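PDB 4FN7: enoyl-CoA hydratase/isomerase family protein, which probably hydrates enoyl-CoA thioesters in the lipid metabolism of Mycobacterium tuberculosis. Local coordinates for residues 81-86 and 138-143; 88-93 and 112-117. All coordinates share one frame; numbering follows the deposited sequence. Where two conformers were deposited one is given.

Contact 1: residues 81-86 and 138-143; sequences GGFELA and PYAALE
The phenyl ring of F83 lies against the first turn of helix 139-148, with the methyl group of A140 set over one of its faces. A140 CB stands 3.9 Å from the ring centroid and 21° off the ring normal, a CH-pi contact. The methyl is displaced from the middle of the ring toward the rim on the side of CG, so that its shortest approach, 3.6 Å, is to F83 CG. F83 CB already heads for the other helix, and chi1 at -61° turns CG anti to the carbonyl carbon, which lays the ring against A140 and A141. The far half of the ring meets two further groups. A141 CB packs on one corner, 3.7 Å from F83 CE1, and the backbone N of A141 also lies over the face that A140 occupies. At the next corner but one, F83 CE2 is 3.9 Å from P138 CB; the proline approaches obliquely, its side chain crossing that of F83 at about a right angle.

P138 occupies the N-cap position of helix 139-148, and with A140 and A141 of the first turn it makes the surface that F83 packs on within the crotonase fold. The small side chain of A140 allows a close approach of the backbones, the CA atoms of F83 and A140 being 6.6 Å apart. All four touching residues are buried, and all the side chains that meet are apolar. M107 and F110 of helix 107-112 and I222 of helix 200-223 also pack on F83, while F110 touches A141 as well.

Contact 2: residues 88-93 and 112-117; sequences RLLSYP and LSCGDH
C114 projects from the loop after helix 107-112 into the angle between L89 and L90, the last two residues of helix 73-90. Its CB meets both leucines: L89 CB lies 3.9 Å from C114 CB, and L90 CG is 4.0 Å from the same C114 CB. One bond further out, C114 SG turns to L90, reaching its CG at 3.9 Å and, slightly more loosely, its CD1. The chi1 of C114, -62°, places SG anti to the residue's own C, which brings it alongside L90 CG. L90 answers with its other methyl, CD2, which approaches the cysteine backbone, 3.7 Å from C114 CA, and also lies near the carbonyl oxygens of S113 and C114.

A water joins the backbones next to this apolar packing. It lies 2.8 Å from L89 O and 2.9 Å from C114 O, placed to donate to either, though with other acceptors in reach the two bonds need not both be made at once. The loop is shaped by a type I beta turn from L112 to G115, closed by the bond from G115 N to L112 O, and this turn presents the cysteine to the helix.

Around the leucines, L89 also packs on L49 and I51 of strand 48-52, whereas L90 rests on L215 and I218 of helix 200-223. D116, just beyond the turn, forms salt bridges with R211 and K207, and its backbone O accepts a hydrogen bond from Q156 of the third subunit. The arrangement is a helix end packed on the turn that leads into strand 117-120, part of the crotonase core, whose fold is built from repeated beta-beta-alpha units.

In the fold
Contacts 1 and 2 both use helix 73-90, the first along its middle and the second at its C-terminal end, with centres about 12 Å apart. Along the chain the order is 81-86, 88-93, 112-117 and 138-143, so contact 2 falls entirely within the span that contact 1 bridges. The two touch directly, A86 CB lying 3.4 Å from C114 SG. Helix 73-90 is thereby packed against both the loop ahead of strand 117-120, in the mixed six-stranded sheet, and the start of helix 139-148. Helix 200-223 borders both contacts, and both lie near other subunits of the trimer: the second at contact 1, the third at contact 2.

Contact 1: residues 81-86 and 138-143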
loop_
_atom_site.group_PDB
_atom_site.type_symbol
_atom_site.label_atom_id
_atom_site.label_comp_id
_atom_site.label_asym_id
_atom_site.label_seq_id
_atom_site.Cartn_x
_atom_site.Cartn_y
_atom_site.Cartn_z
ATOM N N GLY A 81 3.718 -26.991 5.607
ATOM C CA GLY A 81 4.555 -27.227 4.441
ATOM C C GLY A 81 4.346 -26.185 3.359
ATOM O O GLY A 81 5.293 -25.760 2.691
ATOM N N GLY A 82 3.099 -25.760 3.180
ATOM C CA GLY A 82 2.776 -24.776 2.164
ATOM C C GLY A 82 3.385 -23.432 2.506
ATOM O O GLY A 82 3.969 -22.754 1.661
ATOM N N PHE A 83 3.253 -23.038 3.763
ATOM C CA PHE A 83 3.792 -21.753 4.172
ATOM C C PHE A 83 5.312 -21.761 4.283
ATOM O O PHE A 83 5.952 -20.740 4.054
ATOM C CB PHE A 83 3.100 -21.267 5.445
ATOM C CG PHE A 83 1.627 -21.062 5.261
ATOM C CD1 PHE A 83 1.158 -20.351 4.171
ATOM C CD2 PHE A 83 0.714 -21.619 6.137
ATOM C CE1 PHE A 83 -0.202 -20.163 3.973
ATOM C CE2 PHE A 83 -0.648 -21.438 5.944
ATOM C CZ PHE A 83 -1.104 -20.712 4.860
ATOM N N GLU A 84 5.888 -22.922 4.583
ATOM C CA GLU A 84 7.342 -23.067 4.540
ATOM C C GLU A 84 7.870 -22.907 3.110
ATOM O O GLU A 84 8.906 -22.281 2.885
ATOM C CB GLU A 84 7.776 -24.419 5.105
ATOM C CG GLU A 84 9.266 -24.500 5.346
ATOM C CD GLU A 84 9.710 -23.523 6.413
ATOM O OE1 GLU A 84 9.121 -23.547 7.513
ATOM O OE2 GLU A 84 10.635 -22.727 6.152
ATOM N N LEU A 85 7.156 -23.482 2.149
ATOM C CA LEU A 85 7.480 -23.295 0.740
ATOM C C LEU A 85 7.413 -21.811 0.364
ATOM O O LEU A 85 8.287 -21.292 -0.332
ATOM C CB LEU A 85 6.524 -24.116 -0.125
ATOM C CG LEU A 85 6.781 -24.111 -1.624
ATOM C CD1 LEU A 85 8.174 -24.647 -1.922
ATOM C CD2 LEU A 85 5.726 -24.951 -2.316
ATOM N N ALA A 86 6.379 -21.119 0.830
ATOM C CA ALA A 86 6.278 -19.686 0.592
ATOM C C ALA A 86 7.482 -18.947 1.179
ATOM O O ALA A 86 8.068 -18.088 0.530
ATOM C CB ALA A 86 4.972 -19.135 1.169
ATOM N N PRO A 138 -5.274 -18.290 7.634
ATOM C CA PRO A 138 -4.140 -18.391 8.558
ATOM C C PRO A 138 -3.281 -17.133 8.580
ATOM O O PRO A 138 -3.146 -16.439 7.562
ATOM C CB PRO A 138 -3.336 -19.564 7.991
ATOM C CG PRO A 138 -4.359 -20.412 7.312
ATOM C CD PRO A 138 -5.300 -19.417 6.684
ATOM N N TYR A 139 -2.693 -16.852 9.735
ATOM C CA TYR A 139 -1.824 -15.686 9.863
ATOM C C TYR A 139 -0.701 -15.658 8.824
ATOM O O TYR A 139 -0.403 -14.601 8.270
ATOM C CB TYR A 139 -1.260 -15.578 11.279
ATOM C CG TYR A 139 -2.280 -15.122 12.303
ATOM C CD1 TYR A 139 -2.700 -13.798 12.349
ATOM C CD2 TYR A 139 -2.820 -16.012 13.222
ATOM C CE1 TYR A 139 -3.632 -13.372 13.288
ATOM C CE2 TYR A 139 -3.746 -15.595 14.165
ATOM C CZ TYR A 139 -4.148 -14.275 14.190
ATOM O OH TYR A 139 -5.069 -13.854 15.122
ATOM N N ALA A 140 -0.085 -16.804 8.544
ATOM C CA ALA A 140 1.006 -16.825 7.570
ATOM C C ALA A 140 0.521 -16.387 6.190
ATOM O O ALA A 140 1.226 -15.675 5.474
ATOM C CB ALA A 140 1.672 -18.199 7.509
ATOM N N ALA A 141 -0.685 -16.812 5.820
ATOM C CA ALA A 141 -1.271 -16.439 4.536
ATOM C C ALA A 141 -1.579 -14.952 4.491
ATOM O O ALA A 141 -1.348 -14.284 3.479
ATOM C CB ALA A 141 -2.536 -17.246 4.275
ATOM N N LEU A 142 -2.124 -14.435 5.588
ATOM C CA LEU A 142 -2.372 -13.002 5.682
ATOM C C LEU A 142 -1.091 -12.200 5.450
ATOM O O LEU A 142 -1.094 -11.208 4.729
ATOM C CB LEU A 142 -3.000 -12.640 7.036
ATOM C CG LEU A 142 -4.433 -13.135 7.256
ATOM C CD1 LEU A 142 -4.875 -12.868 8.690
ATOM C CD2 LEU A 142 -5.382 -12.472 6.275
ATOM N N GLU A 143 0.002 -12.642 6.056
ATOM C CA GLU A 143 1.267 -11.924 5.927
ATOM C C GLU A 143 1.796 -11.957 4.491
ATOM O O GLU A 143 2.345 -10.966 4.000
ATOM C CB GLU A 143 2.285 -12.483 6.916
ATOM C CG GLU A 143 1.876 -12.267 8.372
ATOM C CD GLU A 143 1.910 -10.798 8.793
ATOM O OE1 GLU A 143 2.597 -9.994 8.131
ATOM O OE2 GLU A 143 1.252 -10.443 9.795
#

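Contact 2: residues 88-93 and 112-117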
loop_
_atom_site.group_PDB
_atom_site.type_symbol
_atom_site.label_atom_id
_atom_site.label_comp_id
_atom_site.label_asym_id
_atom_site.label_seq_id
_atom_site.Cartn_x
_atom_site.Cartn_y
_atom_site.Cartn_z
ATOM N N ARG A 88 10.430 -20.178 1.747
ATOM C CA ARG A 88 11.588 -20.566 0.942
ATOM C C ARG A 88 11.685 -19.733 -0.331
ATOM O O ARG A 88 12.763 -19.267 -0.703
ATOM C CB ARG A 88 11.521 -22.051 0.587
ATOM C CG ARG A 88 12.769 -22.557 -0.105
ATOM C CD ARG A 88 12.679 -24.035 -0.416
ATOM N NE ARG A 88 13.944 -24.489 -0.993
ATOM C CZ ARG A 88 14.175 -25.714 -1.450
ATOM N NH1 ARG A 88 13.225 -26.638 -1.421
ATOM N NH2 ARG A 88 15.366 -26.003 -1.949
ATOM N N LEU A 89 10.556 -19.524 -0.996
ATOM C CA LEU A 89 10.562 -18.774 -2.241
ATOM C C LEU A 89 10.720 -17.269 -2.039
ATOM O O LEU A 89 11.415 -16.616 -2.808
ATOM C CB LEU A 89 9.318 -19.094 -3.069
ATOM C CG LEU A 89 9.369 -20.501 -3.678
ATOM C CD1 LEU A 89 8.004 -20.910 -4.203
ATOM C CD2 LEU A 89 10.425 -20.587 -4.783
ATOM N N LEU A 90 10.071 -16.714 -1.016
ATOM C CA LEU A 90 10.198 -15.287 -0.728
ATOM C C LEU A 90 11.621 -14.920 -0.324
ATOM O O LEU A 90 12.043 -13.782 -0.501
ATOM C CB LEU A 90 9.230 -14.873 0.381
ATOM C CG LEU A 90 7.785 -14.601 -0.056
ATOM C CD1 LEU A 90 6.864 -14.489 1.154
ATOM C CD2 LEU A 90 7.676 -13.360 -0.931
ATOM N N SER A 91 12.356 -15.890 0.220
ATOM C CA SER A 91 13.724 -15.623 0.642
ATOM C C SER A 91 14.749 -16.152 -0.360
ATOM O O SER A 91 15.956 -16.069 -0.129
ATOM C CB SER A 91 13.977 -16.211 2.030
ATOM O OG SER A 91 13.832 -17.616 2.017
ATOM N N TYR A 92 14.267 -16.669 -1.484
ATOM C CA TYR A 92 15.138 -17.328 -2.453
ATOM C C TYR A 92 16.207 -16.372 -2.982
ATOM O O TYR A 92 15.899 -15.244 -3.338
ATOM C CB TYR A 92 14.305 -17.921 -3.597
ATOM C CG TYR A 92 15.034 -19.028 -4.310
ATOM C CD1 TYR A 92 15.237 -20.253 -3.687
ATOM C CD2 TYR A 92 15.554 -18.844 -5.583
ATOM C CE1 TYR A 92 15.932 -21.269 -4.317
ATOM C CE2 TYR A 92 16.247 -19.859 -6.220
ATOM C CZ TYR A 92 16.431 -21.064 -5.581
ATOM O OH TYR A 92 17.132 -22.064 -6.217
ATOM N N PRO A 93 17.473 -16.827 -3.037
ATOM C CA PRO A 93 18.546 -15.887 -3.393
ATOM C C PRO A 93 18.633 -15.534 -4.882
ATOM O O PRO A 93 19.472 -14.712 -5.250
ATOM C CB PRO A 93 19.818 -16.611 -2.931
ATOM C CG PRO A 93 19.460 -18.032 -2.942
ATOM C CD PRO A 93 18.000 -18.128 -2.593
ATOM N N LEU A 112 1.674 -17.853 -5.685
ATOM C CA LEU A 112 1.874 -16.871 -6.745
ATOM C C LEU A 112 2.514 -15.600 -6.175
ATOM O O LEU A 112 3.407 -15.003 -6.784
ATOM C CB LEU A 112 0.529 -16.533 -7.396
ATOM C CG LEU A 112 0.529 -15.497 -8.519
ATOM C CD1 LEU A 112 1.320 -15.998 -9.707
ATOM C CD2 LEU A 112 -0.901 -15.158 -8.921
ATOM N N SER A 113 2.067 -15.215 -4.983
ATOM C CA SER A 113 2.480 -13.982 -4.326
ATOM C C SER A 113 3.903 -14.039 -3.774
ATOM O O SER A 113 4.377 -13.069 -3.191
ATOM C CB SER A 113 1.500 -13.642 -3.192
ATOM O OG SER A 113 0.172 -13.492 -3.679
ATOM N N CYS A 114 4.573 -15.174 -3.947
ATOM C CA CYS A 114 5.973 -15.299 -3.543
ATOM C C CYS A 114 6.960 -14.963 -4.660
ATOM O O CYS A 114 8.162 -14.902 -4.418
ATOM C CB CYS A 114 6.260 -16.707 -3.035
ATOM S SG CYS A 114 5.311 -17.142 -1.581
ATOM N N GLY A 115 6.478 -14.764 -5.886
ATOM C CA GLY A 115 7.379 -14.459 -6.987
ATOM C C GLY A 115 7.836 -13.016 -6.976
ATOM O O GLY A 115 7.081 -12.110 -6.626
ATOM N N ASP A 116 9.082 -12.782 -7.371
ATOM C CA ASP A 116 9.558 -11.416 -7.535
ATOM C C ASP A 116 8.788 -10.702 -8.643
ATOM O O ASP A 116 8.565 -9.492 -8.575
ATOM C CB ASP A 116 11.053 -11.396 -7.842
ATOM C CG ASP A 116 11.871 -11.958 -6.718
ATOM O OD1 ASP A 116 11.952 -11.300 -5.660
ATOM O OD2 ASP A 116 12.449 -13.050 -6.891
ATOM N N HIS A 117 8.407 -11.463 -9.663
ATOM C CA HIS A 117 7.648 -10.947 -10.796
ATOM C C HIS A 117 6.619 -12.000 -11.169
ATOM O O HIS A 117 6.938 -13.190 -11.231
ATOM C CB HIS A 117 8.581 -10.675 -11.985
ATOM C CG HIS A 117 7.911 -9.995 -13.138
ATOM N ND1 HIS A 117 7.412 -8.712 -13.060
ATOM C CD2 HIS A 117 7.660 -10.420 -14.399
ATOM C CE1 HIS A 117 6.880 -8.379 -14.223
ATOM N NE2 HIS A 117 7.015 -9.399 -15.053
HETATM O O HOH W 1 11.048 -14.363 -4.345
#